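Local coordinates for scaffolding protein (Clostridium cellulolyticum, PDB 1G43) that probably binds crystalline cellulose through its family IIIa carbohydrate-binding domain and so helps to tether the cellulosome, whose scaffold it forms, to its substrate, at residues A[8-13]-A[144-149]; A[133-136]-A[140-143]. All coordinates share one frame; numbering follows the deposited sequence.

From the N terminus, strand 6-11 leads into the turn at 11-13, and the chain then runs through most of the domain before contact 1 brings 144-149 back against 8-13, closing a loop of 130 residues. Contact 2 is nested inside that loop, near its end: 133-136 meets 140-143 with three residues between them, in the loop that joins strand 126-127 to strand 147-150. Contact 1 thus ties the sheet holding strand 6-11 to the sheet holding strand 147-150, while contact 2 folds the connecting loop on itself beside them. Hydrogen bonds from Ser133 OG to Lys145 O and from Asn12 ND2 to Thr135 O join the two contacts.

Contact 1. Residues A[8-13]-A[144-149]; sequences VQFNNG and QKISAF
Val8 and Ile146 meet through methyl groups inside the domain: Val8 CG1 lies 3.8 Å from Ile146 CD1, the two side chains slanting across one another. The valine is a two-pronged knob. With CG1 anti to the backbone N (chi1 179°), that prong turns to Ile146, while CG2 is directed at the small bump of Ala148 CB, 4.0 Å away. One forked side chain of strand 6-11 therefore touches both Ile146 and Ala148, which flank Ser147 in sequence.

Ile146 is forked as well, and its two ends part company: CD1 goes to Val8, and CG2 to the ring of Phe10, approaching CD1 of that ring obliquely at 4.3 Å. The fork is thus set against two neighbours of different shape, CD1 on the valine prong and CG2 on the flat phenyl ring. Beyond this contact, Phe10 also meets the ring of Trp143, and Ile146 rests on Tyr45 of strand 41-47.

No hydrogen bond crosses between the segments, and their CA atoms stay well apart, 7.7 Å for Val8 and Ala148; buried apolar side chains alone bridge the gap before 8-13 ends in the Asx turn of Asn11. Strand 6-11 pairs with 18-30 and strand 147-150 with 41-47, so the methyl-to-methyl meeting belongs to the core between two facing sheets, as in the beta-sandwich of family 3 cellulose-binding modules.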
loop_
_atom_site.group_PDB
_atom_site.type_symbol
_atom_site.label_atom_id
_atom_site.label_comp_id
_atom_site.label_asym_id
_atom_site.label_seq_id
_atom_site.Cartn_x
_atom_site.Cartn_y
_atom_site.Cartn_z
ATOM N N VAL A 8 -9.628 4.498 1.875
ATOM C CA VAL A 8 -8.360 3.992 2.423
ATOM C C VAL A 8 -7.654 4.888 3.445
ATOM O O VAL A 8 -7.580 6.102 3.272
ATOM C CB VAL A 8 -7.343 3.699 1.303
ATOM C CG1 VAL A 8 -6.024 3.191 1.930
ATOM C CG2 VAL A 8 -7.924 2.691 0.311
ATOM N N GLN A 9 -7.155 4.295 4.514
ATOM C CA GLN A 9 -6.415 5.048 5.509
ATOM C C GLN A 9 -4.982 4.557 5.511
ATOM O O GLN A 9 -4.702 3.405 5.141
ATOM C CB GLN A 9 -7.033 4.904 6.886
ATOM C CG GLN A 9 -8.155 5.876 7.118
ATOM C CD GLN A 9 -8.668 5.809 8.531
ATOM O OE1 GLN A 9 -9.123 4.757 9.000
ATOM N NE2 GLN A 9 -8.587 6.917 9.229
ATOM N N PHE A 10 -4.075 5.422 5.951
ATOM C CA PHE A 10 -2.663 5.116 5.914
ATOM C C PHE A 10 -1.915 5.548 7.176
ATOM O O PHE A 10 -2.390 6.396 7.911
ATOM C CB PHE A 10 -2.101 5.824 4.677
ATOM C CG PHE A 10 -0.607 5.826 4.582
ATOM C CD1 PHE A 10 0.055 4.840 3.884
ATOM C CD2 PHE A 10 0.130 6.837 5.162
ATOM C CE1 PHE A 10 1.459 4.857 3.753
ATOM C CE2 PHE A 10 1.508 6.867 5.047
ATOM C CZ PHE A 10 2.179 5.877 4.341
ATOM N N ASN A 11 -0.755 4.936 7.423
ATOM C CA ASN A 11 0.117 5.272 8.558
ATOM C C ASN A 11 1.450 4.565 8.327
ATOM O O ASN A 11 1.496 3.562 7.614
ATOM C CB ASN A 11 -0.526 4.873 9.924
ATOM C CG ASN A 11 0.039 3.566 10.544
ATOM O OD1 ASN A 11 1.238 3.438 10.825
ATOM N ND2 ASN A 11 -0.852 2.602 10.794
ATOM N N ASN A 12 2.534 5.119 8.855
ATOM C CA ASN A 12 3.847 4.493 8.740
ATOM C C ASN A 12 4.545 4.554 10.106
ATOM O O ASN A 12 5.768 4.633 10.196
ATOM C CB ASN A 12 4.709 5.183 7.672
ATOM C CG ASN A 12 4.763 6.679 7.850
ATOM O OD1 ASN A 12 4.490 7.201 8.938
ATOM N ND2 ASN A 12 5.123 7.385 6.785
ATOM N N GLY A 13 3.761 4.510 11.176
ATOM C CA GLY A 13 4.338 4.564 12.511
ATOM C C GLY A 13 5.307 5.723 12.645
ATOM O O GLY A 13 6.345 5.614 13.311
ATOM N N GLN A 144 -4.258 11.093 0.810
ATOM C CA GLN A 144 -4.548 11.035 -0.614
ATOM C C GLN A 144 -3.356 10.822 -1.542
ATOM O O GLN A 144 -3.525 10.776 -2.774
ATOM C CB GLN A 144 -5.241 12.332 -1.005
ATOM C CG GLN A 144 -6.140 12.191 -2.182
ATOM C CD GLN A 144 -7.539 11.799 -1.773
ATOM O OE1 GLN A 144 -7.841 11.640 -0.559
ATOM N NE2 GLN A 144 -8.415 11.640 -2.773
ATOM N N LYS A 145 -2.155 10.715 -0.976
ATOM C CA LYS A 145 -0.975 10.518 -1.812
ATOM C C LYS A 145 -0.606 9.041 -2.069
ATOM O O LYS A 145 0.487 8.718 -2.558
ATOM C CB LYS A 145 0.235 11.270 -1.243
ATOM C CG LYS A 145 0.187 12.789 -1.363
ATOM C CD LYS A 145 -0.033 13.216 -2.786
ATOM C CE LYS A 145 0.485 14.630 -3.047
ATOM N NZ LYS A 145 1.982 14.635 -3.063
ATOM N N ILE A 146 -1.514 8.139 -1.731
ATOM C CA ILE A 146 -1.281 6.737 -2.027
ATOM C C ILE A 146 -2.480 6.339 -2.867
ATOM O O ILE A 146 -3.518 7.009 -2.831
ATOM C CB ILE A 146 -1.144 5.880 -0.755
ATOM C CG1 ILE A 146 -2.139 6.313 0.314
ATOM C CG2 ILE A 146 0.295 5.951 -0.248
ATOM C CD1 ILE A 146 -3.395 5.474 0.336
ATOM N N SER A 147 -2.357 5.279 -3.646
ATOM C CA SER A 147 -3.475 4.911 -4.494
ATOM C C SER A 147 -3.921 3.489 -4.339
ATOM O O SER A 147 -3.144 2.597 -3.975
ATOM C CB SER A 147 -3.112 5.149 -5.933
ATOM O OG SER A 147 -1.810 4.660 -6.140
ATOM N N ALA A 148 -5.197 3.297 -4.630
ATOM C CA ALA A 148 -5.832 2.005 -4.563
ATOM C C ALA A 148 -6.586 1.841 -5.861
ATOM O O ALA A 148 -7.337 2.745 -6.269
ATOM C CB ALA A 148 -6.781 1.947 -3.397
ATOM N N PHE A 149 -6.357 0.697 -6.511
ATOM C CA PHE A 149 -6.993 0.338 -7.774
ATOM C C PHE A 149 -7.820 -0.905 -7.585
ATOM O O PHE A 149 -7.398 -1.858 -6.932
ATOM C CB PHE A 149 -5.962 0.021 -8.852
ATOM C CG PHE A 149 -5.166 1.202 -9.294
ATOM C CD1 PHE A 149 -4.106 1.664 -8.532
ATOM C CD2 PHE A 149 -5.490 1.862 -10.464
ATOM C CE1 PHE A 149 -3.376 2.775 -8.930
ATOM C CE2 PHE A 149 -4.766 2.975 -10.872
ATOM C CZ PHE A 149 -3.700 3.430 -10.088
#

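Contact 2. Residues A[133-136]-A[140-143]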
loop_
_atom_site.group_PDB
_atom_site.type_symbol
_atom_site.label_atom_id
_atom_site.label_comp_id
_atom_site.label_asym_id
_atom_site.label_seq_id
_atom_site.Cartn_x
_atom_site.Cartn_y
_atom_site.Cartn_z
ATOM N N SER A 133 4.833 9.811 -1.858
ATOM C CA SER A 133 3.792 9.353 -0.937
ATOM C C SER A 133 4.174 9.477 0.528
ATOM O O SER A 133 3.452 9.006 1.387
ATOM C CB SER A 133 3.429 7.892 -1.206
ATOM O OG SER A 133 2.975 7.721 -2.530
ATOM N N TYR A 134 5.296 10.116 0.822
ATOM C CA TYR A 134 5.716 10.197 2.205
ATOM C C TYR A 134 5.190 11.319 3.068
ATOM O O TYR A 134 5.146 12.485 2.688
ATOM C CB TYR A 134 7.258 10.200 2.314
ATOM C CG TYR A 134 7.768 10.339 3.762
ATOM C CD1 TYR A 134 7.672 9.280 4.667
ATOM C CD2 TYR A 134 8.260 11.560 4.240
ATOM C CE1 TYR A 134 8.049 9.439 6.026
ATOM C CE2 TYR A 134 8.639 11.728 5.600
ATOM C CZ TYR A 134 8.526 10.665 6.478
ATOM O OH TYR A 134 8.864 10.830 7.788
ATOM N N THR A 135 4.771 10.922 4.253
ATOM C CA THR A 135 4.337 11.836 5.281
ATOM C C THR A 135 4.418 11.073 6.588
ATOM O O THR A 135 4.024 9.915 6.677
ATOM C CB THR A 135 2.913 12.369 5.070
ATOM O OG1 THR A 135 2.684 13.398 6.035
ATOM C CG2 THR A 135 1.876 11.285 5.256
ATOM N N ALA A 136 4.961 11.720 7.608
ATOM C CA ALA A 136 5.079 11.073 8.909
ATOM C C ALA A 136 3.680 10.997 9.488
ATOM O O ALA A 136 3.101 12.008 9.838
ATOM C CB ALA A 136 5.990 11.873 9.808
ATOM N N TYR A 140 -3.473 5.929 11.793
ATOM C CA TYR A 140 -4.150 5.889 10.497
ATOM C C TYR A 140 -4.770 7.258 10.207
ATOM O O TYR A 140 -5.294 7.914 11.099
ATOM C CB TYR A 140 -5.238 4.784 10.461
ATOM C CG TYR A 140 -4.704 3.370 10.195
ATOM C CD1 TYR A 140 -4.063 3.055 8.988
ATOM C CD2 TYR A 140 -4.763 2.371 11.177
ATOM C CE1 TYR A 140 -3.485 1.788 8.769
ATOM C CE2 TYR A 140 -4.181 1.091 10.970
ATOM C CZ TYR A 140 -3.546 0.818 9.765
ATOM O OH TYR A 140 -2.941 -0.415 9.557
ATOM N N MET A 141 -4.705 7.683 8.953
ATOM C CA MET A 141 -5.295 8.945 8.557
ATOM C C MET A 141 -5.630 8.911 7.060
ATOM O O MET A 141 -5.101 8.088 6.322
ATOM C CB MET A 141 -4.322 10.081 8.843
ATOM C CG MET A 141 -3.064 10.043 7.985
ATOM S SD MET A 141 -2.007 11.427 8.454
ATOM C CE MET A 141 -1.422 12.006 6.872
ATOM N N ASP A 142 -6.497 9.811 6.613
ATOM C CA ASP A 142 -6.868 9.884 5.203
ATOM C C ASP A 142 -5.706 10.555 4.501
ATOM O O ASP A 142 -5.501 11.753 4.670
ATOM C CB ASP A 142 -8.111 10.752 5.022
ATOM C CG ASP A 142 -8.543 10.862 3.561
ATOM O OD1 ASP A 142 -8.975 9.844 2.953
ATOM O OD2 ASP A 142 -8.449 11.982 3.013
ATOM N N TRP A 143 -4.939 9.797 3.733
ATOM C CA TRP A 143 -3.791 10.348 3.036
ATOM C C TRP A 143 -4.017 10.029 1.557
ATOM O O TRP A 143 -3.982 8.879 1.115
ATOM C CB TRP A 143 -2.503 9.716 3.596
ATOM C CG TRP A 143 -1.206 10.086 2.903
ATOM C CD1 TRP A 143 -0.321 9.224 2.333
ATOM C CD2 TRP A 143 -0.641 11.405 2.739
ATOM N NE1 TRP A 143 0.757 9.913 1.825
ATOM C CE2 TRP A 143 0.586 11.251 2.058
ATOM C CE3 TRP A 143 -1.053 12.694 3.104
ATOM C CZ2 TRP A 143 1.406 12.334 1.727
ATOM C CZ3 TRP A 143 -0.238 13.783 2.773
ATOM C CH2 TRP A 143 0.973 13.596 2.091
#
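Thr135 sets its methyl over the face of the Trp143 indole, a CH-pi contact within the long loop that joins strands 126-127 and 147-150 of the beta-sandwich. The two side chains come from opposite directions. CG2 of Thr135 stands 3.5 Å from the centroid of the six-membered ring of Trp143, 15° off its normal: it lies almost directly above the ring, and the CB-CG2 bond runs nearly flat across its face. Thr135 CB lies over the same six-membered ring, toward its CZ2-CH2 side, 3.7 Å from Trp143 CZ2. With OG1 anti to the backbone N, CG2 takes the place between N and the carbonyl carbon, which lays the methyl over the indole face.

Met141 comes alongside that methyl, on the same side of the indole plane. Its chain is extended at chi2 and bent at chi3, and its end, CE, comes to 3.7 Å from Thr135 CG2. The threonine methyl therefore touches both the indole and the methionine tip.

Outside the two segments, Ser133 OG is engaged by Lys145 O and Tyr46 N, and Tyr134 OH by Ser15 O. These bonds tie 133-136 to neighbouring parts of the fold.

Besides the CH-pi contact, one polar bond helps to fix the rotation of the indole: Trp143 NE1 donates to Ser133 O at 2.9 Å, with an N-H...O angle of 149°. The oxygen lies near the ring edge, tilted somewhat from the indole plane, and the nitrogen stands 48° out of the plane of the Ser133 carbonyl.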